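Local coordinates for putative exported protein (Bacteroides fragilis, PDB 3FZX) that is of unknown function but binds calcium and folds as an antiparallel beta barrel related to the LolA/LolB lipoprotein carriers, and may bind a lipid, at residues Q14-Q18 and E214-K218; Y36-Q40 and V50-Y54; V145-V151 and K167-N173. One frame throughout, in Å; residues are numbered along the deposited sequence.

Interaction 1 of 3, residues Q14-Q18 and E214-K218; sequences QEGEQ and ERIKK
Q18 and K217 form a hydrogen-bonded antiparallel pair at the C-terminal end of the chain. Q18 N donates to K217 O over 2.8 Å, and K217 N returns a straighter bond to Q18 O, with an angle of 163° at the hydrogen. Flanking CH groups reinforce this ring: E17 CA lies 3.4 Å from K217 O, and I216 CA makes a longer approach to Q18 O. A water bridges Q18 O and R215 O just beyond the pair, through two weak bonds.

The side chains of Q18 and K217 leave on one face of the sheet. Beside the pair, E17 runs alongside both I216 and K218, pointing the same way as each. Its CG is turned away from the backbone N (chi1 180°) and the chain is straight beyond it, which carries OE2 to 3.6 Å from I216 CG2 and 3.7 Å from K218 CE. The ammonium itself stays farther off, K218 NZ being 4.8 Å from E17 OE2, so the methylene groups of the lysine do the touching while the opposite charges would probably attract only weakly. Q14 crosses the same lysine at a slant, its OE1 lying 4.0 Å from K218 CB.

A type II turn from Q14 to E17, closed by E17 N bonding to Q14 O, brings these two side chains to K218. G16 occupies its third position with a positive phi of 88°. Farther along, E214 and R215 both face T20, a classic bulge. The contact thus joins the start of strand 18-25 to the end of strand 207-217, the first and last strands of the closed barrel, while strand 30-44 flanks the turn.

Interaction 2 of 3, residues Y36-Q40 and V50-Y54; sequences YRVDQ and VVANY
R37 and N53 exchange two backbone hydrogen bonds of 2.8 Å, R37 N to N53 O and N53 N to R37 O, and their side chains lie side by side on the same face of the sheet. R37 NH2 stands 2.6 Å from N53 OD1, with the guanidinium and amide planes turned 63° apart. The arginine is extended as far as CD and then bends (chi3 44°), which brings the guanidinium beside N53 and D39. There NH1 meets D39 OD1 in a long salt bridge of 3.3 Å, the oxygen lying in the guanidinium plane and using the lone pair away from OD2. The carboxylate crosses N53 obliquely, so that R37 is near both, and Q18 packs on R37; N53 ND2 turns instead to Q68 of strand 63-74 in a weak bond.

Beyond this group the register slips by one. D39 N and Q40 N both donate to V51 O, at 2.8 and 3.2 Å, and both donors lie in the carbonyl plane. This is a classic beta bulge within the hairpin of strands 30-44 and 47-58, and V51 N bonding to Q40 O resumes the ladder after it. The N-to-C directions of the two short segments are 139° apart, short of exactly antiparallel.

On the other face the packing is apolar. The Y36 ring crosses Y54 obliquely, CD1 lying 3.8 Å from Y54 CB, while the Y36 hydroxyl is hydrogen-bonded to D84 and the ring meets F11 edge-to-face. V38 CG1 touches V50 CG1 at 4.0 Å, the two valines crossing at about a right angle. A52 CB sits close to R37 O; from the N-terminal loop P12 packs on V38, and F9 and N13 on V50.

Interaction 3 of 3, residues V145-V151 and K167-N173; sequences VFDREFV and KVKYEMN
K169 O receives the shortest bond of this hairpin, from E149 N at 2.8 Å, and the CA of R148 approaches the same oxygen at 3.2 Å. K169 N answers with a bond to E149 O. F146 and E171 form a second hydrogen-bonded pair, and V151 N to K167 O extends the ladder. Between the two pairs the register shifts by one: D147 takes a left-handed backbone conformation (phi 56°), making a beta bulge in strand 136-158, and its amide turns to D126.

F146 has its CG between the backbone N and the carbonyl carbon (chi1 57°), which swings the ring across to the partner strand. E171 CB lies over one face in a CH-pi contact, 4.0 Å from the ring centroid and nearer the rim. Next to it the carboxylates of D147 and E171 approach, OD2 to OE2 at 3.4 Å, with their planes 49° apart.

E149 and K169 lie side by side, E149 OE2 being 5.3 Å from K169 NZ, too far for a salt bridge. V151 lies against two extended lysines, its CG1 3.8 Å from K167 CD and its CG2 against K169 CB. Cation-pi contacts pair K167 with Y186 and K169 with Y184 of strand 180-190. V145 CG1 meets Y170 CD1 obliquely at 3.8 Å, and R148 CG packs on Y170 CB while its guanidinium bonds to the carbonyls of D125 and N107.

The E149 side chain, a calcium ligand in a structure of this protein, here ends about 4 Å from the ion at G119 and D121 without coordinating it. The ion would probably still offset part of its negative charge, whereas the D147 and E171 carboxylates probably repel each other unless one is protonated.

All three interactions belong to one closed antiparallel barrel. Interaction 1 joins its first and last strands, and the hairpin contacts of interactions 2 and 3 are nested within the chain between its segments. Interactions 1 and 2 touch, with centres about 10 Å apart: G16 N lies 2.8 Å from V38 O and E17 O lies 2.9 Å from V38 N, two probable hydrogen bonds that join the turn to the strand of 36-40. Interaction 3 lies on the opposite side of the chain's centre, its centre about 27 Å from that of interaction 1 and 26 Å from that of interaction 2. It alone borders the calcium site; the other two lie away from it.

Interaction 1 of 3, residues Q14-Q18 and E214-K218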
loop_
_atom_site.group_PDB
_atom_site.type_symbol
_atom_site.label_atom_id
_atom_site.label_comp_id
_atom_site.label_asym_id
_atom_site.label_seq_id
_atom_site.Cartn_x
_atom_site.Cartn_y
_atom_site.Cartn_z
ATOM N N GLN A 14 5.393 17.748 10.262
ATOM C CA GLN A 14 5.508 19.171 9.881
ATOM C C GLN A 14 6.149 19.268 8.517
ATOM O O GLN A 14 7.222 18.720 8.317
ATOM C CB GLN A 14 6.411 19.957 10.843
ATOM C CG GLN A 14 6.078 19.806 12.296
ATOM C CD GLN A 14 6.919 20.711 13.206
ATOM O OE1 GLN A 14 7.769 21.508 12.748
ATOM N NE2 GLN A 14 6.694 20.576 14.508
ATOM N N GLU A 15 5.535 20.000 7.593
ATOM C CA GLU A 15 6.100 20.171 6.244
ATOM C C GLU A 15 7.536 20.649 6.329
ATOM O O GLU A 15 7.825 21.539 7.098
ATOM C CB GLU A 15 5.277 21.175 5.406
ATOM C CG GLU A 15 3.934 20.604 4.983
ATOM C CD GLU A 15 3.144 21.497 4.026
ATOM O OE1 GLU A 15 3.573 22.660 3.765
ATOM O OE2 GLU A 15 2.083 21.007 3.550
ATOM N N GLY A 16 8.417 20.048 5.543
ATOM C CA GLY A 16 9.826 20.429 5.529
ATOM C C GLY A 16 10.663 19.687 6.561
ATOM O O GLY A 16 11.872 19.667 6.443
ATOM N N GLU A 17 10.045 19.072 7.573
ATOM C CA GLU A 17 10.817 18.377 8.623
ATOM C C GLU A 17 11.612 17.231 8.002
ATOM O O GLU A 17 11.122 16.589 7.078
ATOM C CB GLU A 17 9.908 17.847 9.746
ATOM C CG GLU A 17 10.668 17.112 10.852
ATOM C CD GLU A 17 9.834 16.779 12.058
ATOM O OE1 GLU A 17 8.628 17.126 12.093
ATOM O OE2 GLU A 17 10.401 16.158 12.982
ATOM N N GLN A 18 12.809 16.980 8.537
ATOM C CA GLN A 18 13.767 16.015 7.981
ATOM C C GLN A 18 14.371 15.130 9.080
ATOM O O GLN A 18 14.870 15.635 10.065
ATOM C CB GLN A 18 14.867 16.795 7.266
ATOM C CG GLN A 18 15.406 16.109 6.063
ATOM C CD GLN A 18 16.291 17.016 5.250
ATOM O OE1 GLN A 18 17.516 16.888 5.277
ATOM N NE2 GLN A 18 15.678 17.955 4.534
ATOM N N GLU A 214 19.527 9.446 13.970
ATOM C CA GLU A 214 20.724 10.260 14.000
ATOM C C GLU A 214 20.425 11.763 14.107
ATOM O O GLU A 214 21.151 12.480 14.770
ATOM C CB GLU A 214 21.546 9.958 12.725
ATOM C CG GLU A 214 22.783 10.830 12.481
ATOM C CD GLU A 214 23.870 10.649 13.509
ATOM O OE1 GLU A 214 23.808 9.662 14.260
ATOM O OE2 GLU A 214 24.822 11.460 13.532
ATOM N N ARG A 215 19.378 12.248 13.445
ATOM C CA ARG A 215 19.110 13.681 13.429
ATOM C C ARG A 215 17.640 14.003 13.106
ATOM O O ARG A 215 17.029 13.331 12.271
ATOM C CB ARG A 215 20.023 14.335 12.372
ATOM C CG ARG A 215 20.011 15.853 12.352
ATOM C CD ARG A 215 20.736 16.435 11.143
ATOM N NE ARG A 215 20.571 17.895 11.097
ATOM C CZ ARG A 215 20.967 18.709 10.106
ATOM N NH1 ARG A 215 21.580 18.233 9.022
ATOM N NH2 ARG A 215 20.741 20.021 10.199
ATOM N N ILE A 216 17.108 15.028 13.788
ATOM C CA ILE A 216 15.809 15.618 13.523
ATOM C C ILE A 216 16.067 17.091 13.189
ATOM O O ILE A 216 16.689 17.786 13.970
ATOM C CB ILE A 216 14.896 15.529 14.769
ATOM C CG1 ILE A 216 14.567 14.061 15.106
ATOM C CG2 ILE A 216 13.591 16.284 14.536
ATOM C CD1 ILE A 216 13.981 13.847 16.501
ATOM N N LYS A 217 15.636 17.550 12.021
ATOM C CA LYS A 217 15.776 18.951 11.594
ATOM C C LYS A 217 14.355 19.427 11.278
ATOM O O LYS A 217 13.750 18.976 10.289
ATOM C CB LYS A 217 16.660 19.057 10.345
ATOM C CG LYS A 217 16.940 20.493 9.859
ATOM C CD LYS A 217 17.451 20.505 8.420
ATOM C CE LYS A 217 17.817 21.915 7.944
ATOM N NZ LYS A 217 18.157 21.968 6.477
ATOM N N LYS A 218 13.806 20.272 12.147
ATOM C CA LYS A 218 12.491 20.856 11.951
ATOM C C LYS A 218 12.696 22.237 11.347
ATOM O O LYS A 218 12.996 22.375 10.149
ATOM C CB LYS A 218 11.736 20.968 13.272
ATOM C CG LYS A 218 11.531 19.661 13.950
ATOM C CD LYS A 218 10.686 19.838 15.161
ATOM C CE LYS A 218 10.406 18.507 15.796
ATOM N NZ LYS A 218 9.483 18.669 16.941
ATOM O OXT LYS A 218 12.581 23.250 12.037
HETATM O O HOH W 1 17.745 15.142 9.676
#

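Interaction 2 of 3, residues Y36-Q40 and V50-Y54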
loop_
_atom_site.group_PDB
_atom_site.type_symbol
_atom_site.label_atom_id
_atom_site.label_comp_id
_atom_site.label_asym_id
_atom_site.label_seq_id
_atom_site.Cartn_x
_atom_site.Cartn_y
_atom_site.Cartn_z
ATOM N N TYR A 36 14.440 11.069 5.473
ATOM C CA TYR A 36 13.049 11.313 5.126
ATOM C C TYR A 36 12.812 12.808 5.200
ATOM O O TYR A 36 13.300 13.462 6.128
ATOM C CB TYR A 36 12.123 10.666 6.149
ATOM C CG TYR A 36 12.026 9.175 6.108
ATOM C CD1 TYR A 36 11.414 8.530 5.029
ATOM C CD2 TYR A 36 12.460 8.397 7.182
ATOM C CE1 TYR A 36 11.267 7.119 5.001
ATOM C CE2 TYR A 36 12.325 7.005 7.168
ATOM C CZ TYR A 36 11.730 6.366 6.076
ATOM O OH TYR A 36 11.597 4.985 6.073
ATOM N N ARG A 37 12.066 13.356 4.249
ATOM C CA ARG A 37 11.627 14.747 4.323
ATOM C C ARG A 37 10.110 14.835 4.068
ATOM O O ARG A 37 9.609 14.336 3.039
ATOM C CB ARG A 37 12.397 15.622 3.337
ATOM C CG ARG A 37 12.026 17.112 3.431
ATOM C CD ARG A 37 12.705 17.995 2.373
ATOM N NE ARG A 37 12.705 17.437 1.016
ATOM C CZ ARG A 37 11.671 17.431 0.169
ATOM N NH1 ARG A 37 10.480 17.939 0.504
ATOM N NH2 ARG A 37 11.833 16.891 -1.035
ATOM N N VAL A 38 9.395 15.451 5.010
ATOM C CA VAL A 38 7.957 15.643 4.905
ATOM C C VAL A 38 7.675 16.640 3.781
ATOM O O VAL A 38 8.106 17.791 3.855
ATOM C CB VAL A 38 7.350 16.176 6.220
ATOM C CG1 VAL A 38 5.856 16.526 6.014
ATOM C CG2 VAL A 38 7.522 15.165 7.349
ATOM N N ASP A 39 7.003 16.179 2.733
ATOM C CA ASP A 39 6.672 17.006 1.560
ATOM C C ASP A 39 5.348 17.718 1.786
ATOM O O ASP A 39 5.260 18.914 1.610
ATOM C CB ASP A 39 6.567 16.155 0.290
ATOM C CG ASP A 39 6.655 16.995 -1.003
ATOM O OD1 ASP A 39 7.723 17.591 -1.240
ATOM O OD2 ASP A 39 5.687 17.045 -1.799
ATOM N N GLN A 40 4.324 16.984 2.208
ATOM C CA GLN A 40 3.005 17.570 2.416
ATOM C C GLN A 40 2.245 16.859 3.518
ATOM O O GLN A 40 2.354 15.657 3.649
ATOM C CB GLN A 40 2.186 17.468 1.119
ATOM C CG GLN A 40 2.517 18.518 0.047
ATOM C CD GLN A 40 2.258 19.958 0.521
ATOM O OE1 GLN A 40 1.227 20.247 1.135
ATOM N NE2 GLN A 40 3.198 20.857 0.236
ATOM N N VAL A 50 0.380 12.074 5.419
ATOM C CA VAL A 50 1.699 12.716 5.225
ATOM C C VAL A 50 2.400 12.033 4.060
ATOM O O VAL A 50 2.536 10.823 4.060
ATOM C CB VAL A 50 2.595 12.622 6.485
ATOM C CG1 VAL A 50 4.069 12.934 6.155
ATOM C CG2 VAL A 50 2.099 13.532 7.592
ATOM N N VAL A 51 2.802 12.803 3.057
ATOM C CA VAL A 51 3.587 12.305 1.939
ATOM C C VAL A 51 5.021 12.777 2.217
ATOM O O VAL A 51 5.252 13.979 2.410
ATOM C CB VAL A 51 3.052 12.866 0.583
ATOM C CG1 VAL A 51 4.005 12.553 -0.577
ATOM C CG2 VAL A 51 1.633 12.321 0.276
ATOM N N ALA A 52 5.975 11.839 2.266
ATOM C CA ALA A 52 7.382 12.189 2.489
ATOM C C ALA A 52 8.257 11.628 1.376
ATOM O O ALA A 52 7.952 10.587 0.833
ATOM C CB ALA A 52 7.858 11.666 3.828
ATOM N N ASN A 53 9.320 12.351 1.036
ATOM C CA ASN A 53 10.367 11.854 0.139
ATOM C C ASN A 53 11.439 11.139 0.948
ATOM O O ASN A 53 11.827 11.633 2.003
ATOM C CB ASN A 53 11.046 13.007 -0.577
ATOM C CG ASN A 53 10.089 13.805 -1.424
ATOM O OD1 ASN A 53 10.106 15.029 -1.395
ATOM N ND2 ASN A 53 9.234 13.126 -2.165
ATOM N N TYR A 54 11.907 9.989 0.462
ATOM C CA TYR A 54 13.014 9.272 1.095
ATOM C C TYR A 54 14.193 9.216 0.157
ATOM O O TYR A 54 14.015 9.209 -1.068
ATOM C CB TYR A 54 12.637 7.856 1.531
ATOM C CG TYR A 54 12.255 6.895 0.423
ATOM C CD1 TYR A 54 13.230 6.185 -0.293
ATOM C CD2 TYR A 54 10.920 6.665 0.115
ATOM C CE1 TYR A 54 12.878 5.290 -1.310
ATOM C CE2 TYR A 54 10.559 5.772 -0.898
ATOM C CZ TYR A 54 11.543 5.091 -1.600
ATOM O OH TYR A 54 11.171 4.203 -2.571
#

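Interaction 3 of 3, residues V145-V151 and K167-N173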
loop_
_atom_site.group_PDB
_atom_site.type_symbol
_atom_site.label_atom_id
_atom_site.label_comp_id
_atom_site.label_asym_id
_atom_site.label_seq_id
_atom_site.Cartn_x
_atom_site.Cartn_y
_atom_site.Cartn_z
ATOM N N VAL A 145 7.534 -9.624 6.973
ATOM C CA VAL A 145 7.589 -9.317 8.429
ATOM C C VAL A 145 6.304 -9.866 9.037
ATOM O O VAL A 145 5.201 -9.617 8.528
ATOM C CB VAL A 145 7.724 -7.811 8.710
ATOM C CG1 VAL A 145 7.737 -7.513 10.213
ATOM C CG2 VAL A 145 9.001 -7.264 8.054
ATOM N N PHE A 146 6.435 -10.638 10.106
ATOM C CA PHE A 146 5.280 -11.307 10.682
ATOM C C PHE A 146 5.446 -11.603 12.157
ATOM O O PHE A 146 6.528 -11.476 12.709
ATOM C CB PHE A 146 4.933 -12.583 9.890
ATOM C CG PHE A 146 6.067 -13.572 9.791
ATOM C CD1 PHE A 146 7.042 -13.430 8.810
ATOM C CD2 PHE A 146 6.168 -14.620 10.691
ATOM C CE1 PHE A 146 8.095 -14.314 8.737
ATOM C CE2 PHE A 146 7.219 -15.513 10.630
ATOM C CZ PHE A 146 8.185 -15.364 9.650
ATOM N N ASP A 147 4.334 -11.929 12.804
ATOM C CA ASP A 147 4.325 -12.219 14.215
ATOM C C ASP A 147 4.909 -11.067 15.018
ATOM O O ASP A 147 5.614 -11.278 15.960
ATOM C CB ASP A 147 5.097 -13.521 14.494
ATOM C CG ASP A 147 4.365 -14.756 13.990
ATOM O OD1 ASP A 147 3.253 -14.635 13.400
ATOM O OD2 ASP A 147 4.899 -15.869 14.182
ATOM N N ARG A 148 4.589 -9.844 14.644
ATOM C CA ARG A 148 5.011 -8.691 15.413
ATOM C C ARG A 148 4.256 -8.754 16.759
ATOM O O ARG A 148 3.092 -9.165 16.823
ATOM C CB ARG A 148 4.652 -7.417 14.663
ATOM C CG ARG A 148 5.272 -7.332 13.290
ATOM C CD ARG A 148 4.472 -6.437 12.365
ATOM N NE ARG A 148 4.626 -5.062 12.743
ATOM C CZ ARG A 148 3.701 -4.098 12.673
ATOM N NH1 ARG A 148 2.457 -4.300 12.219
ATOM N NH2 ARG A 148 4.061 -2.892 13.085
ATOM N N GLU A 149 4.946 -8.392 17.833
ATOM C CA GLU A 149 4.372 -8.365 19.167
ATOM C C GLU A 149 5.041 -7.316 20.053
ATOM O O GLU A 149 6.211 -6.970 19.891
ATOM C CB GLU A 149 4.479 -9.724 19.846
ATOM C CG GLU A 149 5.896 -10.154 20.168
ATOM C CD GLU A 149 5.959 -11.553 20.781
ATOM O OE1 GLU A 149 4.934 -12.253 20.860
ATOM O OE2 GLU A 149 7.046 -11.945 21.196
ATOM N N PHE A 150 4.264 -6.878 21.023
ATOM C CA PHE A 150 4.659 -5.880 21.962
ATOM C C PHE A 150 5.634 -6.481 22.976
ATOM O O PHE A 150 5.414 -7.584 23.461
ATOM C CB PHE A 150 3.394 -5.334 22.666
ATOM C CG PHE A 150 3.677 -4.336 23.731
ATOM C CD1 PHE A 150 3.884 -2.998 23.411
ATOM C CD2 PHE A 150 3.732 -4.728 25.066
ATOM C CE1 PHE A 150 4.140 -2.054 24.408
ATOM C CE2 PHE A 150 3.981 -3.790 26.065
ATOM C CZ PHE A 150 4.191 -2.447 25.727
ATOM N N VAL A 151 6.676 -5.721 23.311
ATOM C CA VAL A 151 7.660 -6.104 24.333
ATOM C C VAL A 151 7.521 -5.207 25.574
ATOM O O VAL A 151 7.246 -5.679 26.675
ATOM C CB VAL A 151 9.098 -6.025 23.777
ATOM C CG1 VAL A 151 10.115 -6.348 24.883
ATOM C CG2 VAL A 151 9.257 -6.973 22.559
ATOM N N LYS A 167 8.534 -0.739 22.094
ATOM C CA LYS A 167 9.427 -1.789 21.599
ATOM C C LYS A 167 8.619 -2.977 21.130
ATOM O O LYS A 167 7.778 -3.491 21.859
ATOM C CB LYS A 167 10.379 -2.265 22.686
ATOM C CG LYS A 167 11.398 -3.322 22.206
ATOM C CD LYS A 167 12.320 -3.744 23.323
ATOM C CE LYS A 167 13.220 -4.897 22.920
ATOM N NZ LYS A 167 14.295 -5.120 23.978
ATOM N N VAL A 168 8.903 -3.403 19.910
ATOM C CA VAL A 168 8.226 -4.480 19.242
ATOM C C VAL A 168 9.258 -5.535 18.815
ATOM O O VAL A 168 10.402 -5.201 18.520
ATOM C CB VAL A 168 7.480 -3.906 18.010
ATOM C CG1 VAL A 168 6.949 -5.007 17.127
ATOM C CG2 VAL A 168 6.331 -3.043 18.478
ATOM N N LYS A 169 8.871 -6.805 18.867
ATOM C CA LYS A 169 9.683 -7.906 18.351
ATOM C C LYS A 169 8.925 -8.478 17.149
ATOM O O LYS A 169 7.699 -8.507 17.156
ATOM C CB LYS A 169 9.888 -8.983 19.417
ATOM C CG LYS A 169 10.739 -10.175 18.959
ATOM C CD LYS A 169 11.023 -11.206 20.072
ATOM C CE LYS A 169 11.750 -12.467 19.502
ATOM N NZ LYS A 169 12.048 -13.566 20.504
ATOM N N TYR A 170 9.655 -8.923 16.131
ATOM C CA TYR A 170 9.071 -9.485 14.900
ATOM C C TYR A 170 9.957 -10.586 14.303
ATOM O O TYR A 170 11.144 -10.663 14.592
ATOM C CB TYR A 170 8.832 -8.384 13.840
ATOM C CG TYR A 170 10.068 -7.602 13.385
ATOM C CD1 TYR A 170 10.860 -8.053 12.324
ATOM C CD2 TYR A 170 10.425 -6.405 13.995
ATOM C CE1 TYR A 170 11.991 -7.339 11.899
ATOM C CE2 TYR A 170 11.551 -5.687 13.582
ATOM C CZ TYR A 170 12.340 -6.159 12.534
ATOM O OH TYR A 170 13.471 -5.451 12.126
ATOM N N GLU A 171 9.352 -11.458 13.515
ATOM C CA GLU A 171 10.099 -12.397 12.724
ATOM C C GLU A 171 10.143 -11.915 11.300
ATOM O O GLU A 171 9.318 -11.082 10.883
ATOM C CB GLU A 171 9.469 -13.766 12.819
ATOM C CG GLU A 171 9.415 -14.239 14.282
ATOM C CD GLU A 171 9.305 -15.717 14.391
ATOM O OE1 GLU A 171 10.301 -16.375 14.052
ATOM O OE2 GLU A 171 8.235 -16.223 14.792
HETATM N N MSE A 172 11.145 -12.373 10.561
HETATM C CA MSE A 172 11.186 -12.078 9.132
HETATM C C MSE A 172 11.849 -13.152 8.260
HETATM O O MSE A 172 12.663 -13.942 8.732
HETATM C CB MSE A 172 11.773 -10.683 8.843
HETATM C CG MSE A 172 13.228 -10.647 8.512
HETATM SE SE MSE A 172 14.240 -10.568 10.109
HETATM C CE MSE A 172 14.826 -8.700 10.075
ATOM N N ASN A 173 11.391 -13.185 7.009
ATOM C CA ASN A 173 11.941 -14.044 5.971
ATOM C C ASN A 173 12.388 -13.121 4.850
ATOM O O ASN A 173 11.640 -12.227 4.436
ATOM C CB ASN A 173 10.896 -15.040 5.466
ATOM C CG ASN A 173 10.536 -16.089 6.509
ATOM O OD1 ASN A 173 11.172 -16.185 7.561
ATOM N ND2 ASN A 173 9.517 -16.882 6.218
#